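Local coordinates for superantigen-like protein SSL10 (Staphylococcus aureus subsp. aureus, PDB 6LWT), which probably binds the Fc region of human IgG, blocking classical complement activation, and probably inhibits plasma clotting through prothrombin, at residues Asp72-Gln77 against Leu133-Tyr138. Numbering follows the deposited sequence.
Sequences DVFFVQ and LKELDY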
loop_
_atom_site.group_PDB
_atom_site.type_symbol
_atom_site.label_atom_id
_atom_site.label_comp_id
_atom_site.label_asym_id
_atom_site.label_seq_id
_atom_site.Cartn_x
_atom_site.Cartn_y
_atom_site.Cartn_z
ATOM N N ASP A 72 -8.511 -11.106 -2.879
ATOM C CA ASP A 72 -8.451 -10.100 -1.851
ATOM C C ASP A 72 -7.929 -8.867 -2.572
ATOM O O ASP A 72 -6.878 -8.931 -3.167
ATOM C CB ASP A 72 -7.479 -10.564 -0.771
ATOM C CG ASP A 72 -7.334 -9.572 0.345
ATOM O OD1 ASP A 72 -8.343 -9.354 1.031
ATOM O OD2 ASP A 72 -6.223 -9.039 0.567
ATOM N N VAL A 73 -8.672 -7.763 -2.517
ATOM C CA VAL A 73 -8.331 -6.528 -3.233
ATOM C C VAL A 73 -8.250 -5.360 -2.254
ATOM O O VAL A 73 -9.209 -5.103 -1.497
ATOM C CB VAL A 73 -9.350 -6.211 -4.359
ATOM C CG1 VAL A 73 -8.943 -4.959 -5.131
ATOM C CG2 VAL A 73 -9.427 -7.384 -5.331
ATOM N N PHE A 74 -7.101 -4.678 -2.247
ATOM C CA PHE A 74 -6.951 -3.417 -1.527
ATOM C C PHE A 74 -7.086 -2.303 -2.548
ATOM O O PHE A 74 -6.171 -2.039 -3.341
ATOM C CB PHE A 74 -5.632 -3.299 -0.781
ATOM C CG PHE A 74 -5.520 -2.019 0.014
ATOM C CD1 PHE A 74 -6.280 -1.851 1.162
ATOM C CD2 PHE A 74 -4.680 -0.996 -0.380
ATOM C CE1 PHE A 74 -6.192 -0.682 1.916
ATOM C CE2 PHE A 74 -4.596 0.183 0.361
ATOM C CZ PHE A 74 -5.351 0.341 1.507
ATOM N N PHE A 75 -8.246 -1.664 -2.522
ATOM C CA PHE A 75 -8.599 -0.612 -3.487
ATOM C C PHE A 75 -8.131 0.741 -2.980
ATOM O O PHE A 75 -8.389 1.082 -1.815
ATOM C CB PHE A 75 -10.119 -0.621 -3.689
ATOM C CG PHE A 75 -10.662 0.592 -4.396
ATOM C CD1 PHE A 75 -11.021 1.741 -3.677
ATOM C CD2 PHE A 75 -10.838 0.578 -5.773
ATOM C CE1 PHE A 75 -11.517 2.862 -4.338
ATOM C CE2 PHE A 75 -11.345 1.687 -6.432
ATOM C CZ PHE A 75 -11.673 2.830 -5.720
ATOM N N VAL A 76 -7.445 1.496 -3.844
ATOM C CA VAL A 76 -7.150 2.910 -3.617
ATOM C C VAL A 76 -7.594 3.664 -4.868
ATOM O O VAL A 76 -7.160 3.350 -5.973
ATOM C CB VAL A 76 -5.646 3.143 -3.338
ATOM C CG1 VAL A 76 -5.321 4.629 -3.230
ATOM C CG2 VAL A 76 -5.233 2.401 -2.067
ATOM N N GLN A 77 -8.440 4.669 -4.704
ATOM C CA GLN A 77 -8.932 5.421 -5.869
ATOM C C GLN A 77 -7.833 6.231 -6.553
ATOM O O GLN A 77 -7.255 7.128 -5.955
ATOM C CB GLN A 77 -10.091 6.349 -5.491
ATOM C CG GLN A 77 -10.758 6.934 -6.739
ATOM C CD GLN A 77 -12.039 7.693 -6.468
ATOM O OE1 GLN A 77 -12.219 8.806 -6.969
ATOM N NE2 GLN A 77 -12.934 7.100 -5.718
ATOM N N LEU A 133 2.720 -4.765 -1.091
ATOM C CA LEU A 133 3.476 -3.537 -0.828
ATOM C C LEU A 133 2.609 -2.296 -0.959
ATOM O O LEU A 133 2.781 -1.348 -0.197
ATOM C CB LEU A 133 4.733 -3.449 -1.698
ATOM C CG LEU A 133 5.615 -2.209 -1.459
ATOM C CD1 LEU A 133 6.222 -2.171 -0.062
ATOM C CD2 LEU A 133 6.719 -2.139 -2.491
ATOM N N LYS A 134 1.650 -2.309 -1.890
ATOM C CA LYS A 134 0.677 -1.233 -2.019
ATOM C C LYS A 134 -0.075 -0.926 -0.716
ATOM O O LYS A 134 -0.159 0.232 -0.290
ATOM C CB LYS A 134 -0.343 -1.613 -3.092
ATOM C CG LYS A 134 -1.420 -0.581 -3.293
ATOM C CD LYS A 134 -2.595 -1.162 -4.068
ATOM C CE LYS A 134 -3.577 -0.078 -4.426
ATOM N NZ LYS A 134 -2.984 0.956 -5.304
ATOM N N GLU A 135 -0.646 -1.970 -0.111
ATOM C CA GLU A 135 -1.453 -1.804 1.102
ATOM C C GLU A 135 -0.583 -1.401 2.287
ATOM O O GLU A 135 -0.974 -0.550 3.092
ATOM C CB GLU A 135 -2.208 -3.104 1.424
ATOM C CG GLU A 135 -3.126 -2.969 2.627
ATOM C CD GLU A 135 -3.960 -4.205 2.936
ATOM O OE1 GLU A 135 -4.160 -5.071 2.060
ATOM O OE2 GLU A 135 -4.448 -4.289 4.080
ATOM N N LEU A 136 0.599 -2.003 2.383
ATOM C CA LEU A 136 1.519 -1.688 3.468
ATOM C C LEU A 136 2.006 -0.243 3.351
ATOM O O LEU A 136 1.950 0.515 4.314
ATOM C CB LEU A 136 2.684 -2.674 3.501
ATOM C CG LEU A 136 3.590 -2.595 4.740
ATOM C CD1 LEU A 136 2.813 -2.568 6.050
ATOM C CD2 LEU A 136 4.553 -3.763 4.703
ATOM N N ASP A 137 2.404 0.146 2.144
ATOM C CA ASP A 137 2.791 1.528 1.866
ATOM C C ASP A 137 1.688 2.502 2.269
ATOM O O ASP A 137 1.925 3.435 3.048
ATOM C CB ASP A 137 3.129 1.693 0.385
ATOM C CG ASP A 137 3.344 3.138 -0.021
ATOM O OD1 ASP A 137 4.370 3.744 0.378
ATOM O OD2 ASP A 137 2.484 3.675 -0.765
ATOM N N TYR A 138 0.496 2.270 1.747
ATOM C CA TYR A 138 -0.634 3.159 2.007
ATOM C C TYR A 138 -0.963 3.284 3.489
ATOM O O TYR A 138 -1.094 4.396 4.007
ATOM C CB TYR A 138 -1.879 2.712 1.248
ATOM C CG TYR A 138 -2.962 3.769 1.258
ATOM C CD1 TYR A 138 -3.828 3.911 2.348
ATOM C CD2 TYR A 138 -3.109 4.639 0.184
ATOM C CE1 TYR A 138 -4.804 4.891 2.356
ATOM C CE2 TYR A 138 -4.084 5.624 0.186
ATOM C CZ TYR A 138 -4.924 5.739 1.258
ATOM O OH TYR A 138 -5.888 6.719 1.239
HETATM O O HOH W 1 -4.800 2.490 -6.823
#
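One face of the F74 ring is covered by the side chain of E135. E135 CG sits 3.6 Å from the ring centroid, almost straight above it, in a CH-pi contact. The chain of E135 runs extended beyond CG. Its carboxylate, nearly parallel to the ring at 15°, is displaced past the rim, with OE1 near F74 CB. K134 CD comes to the edge of F74, near the ring plane. F74 also turns an edge toward the face of Y138 in an offset edge-to-face pair, centroids 5.8 Å apart. The two ring planes meet at 63°. CG of F74 is anti to the backbone N (chi1 -177°), which carries the ring out from the strand to the helix. V76 lies beside it. Its CG2 makes a CH-pi contact to one side of the Y138 ring centre, 4.3 Å from the centroid. Its CG1 packs 3.8 Å from Y138 CE2. The K134 chain runs opposite to the V76 side chain, its CE against V76 CG2. The same CE methylene makes a close van der Waals approach to F74 O, at 3.4 Å. No direct hydrogen bond joins the two segments. A bend at the end of the K134 chain turns NZ to a water 2.8 Å away, which donates to V76 O. V89 O accepts directly from K134 NZ. K128 forms salt bridges with both E135 OE1 and D72 OD2, which probably eases the repulsion between these acids. Y22 meets the Y138 ring from the N-terminal helix. The contact lies at the interface of the two domains, OB-fold and beta-grasp, that characterise the staphylococcal/streptococcal toxin family.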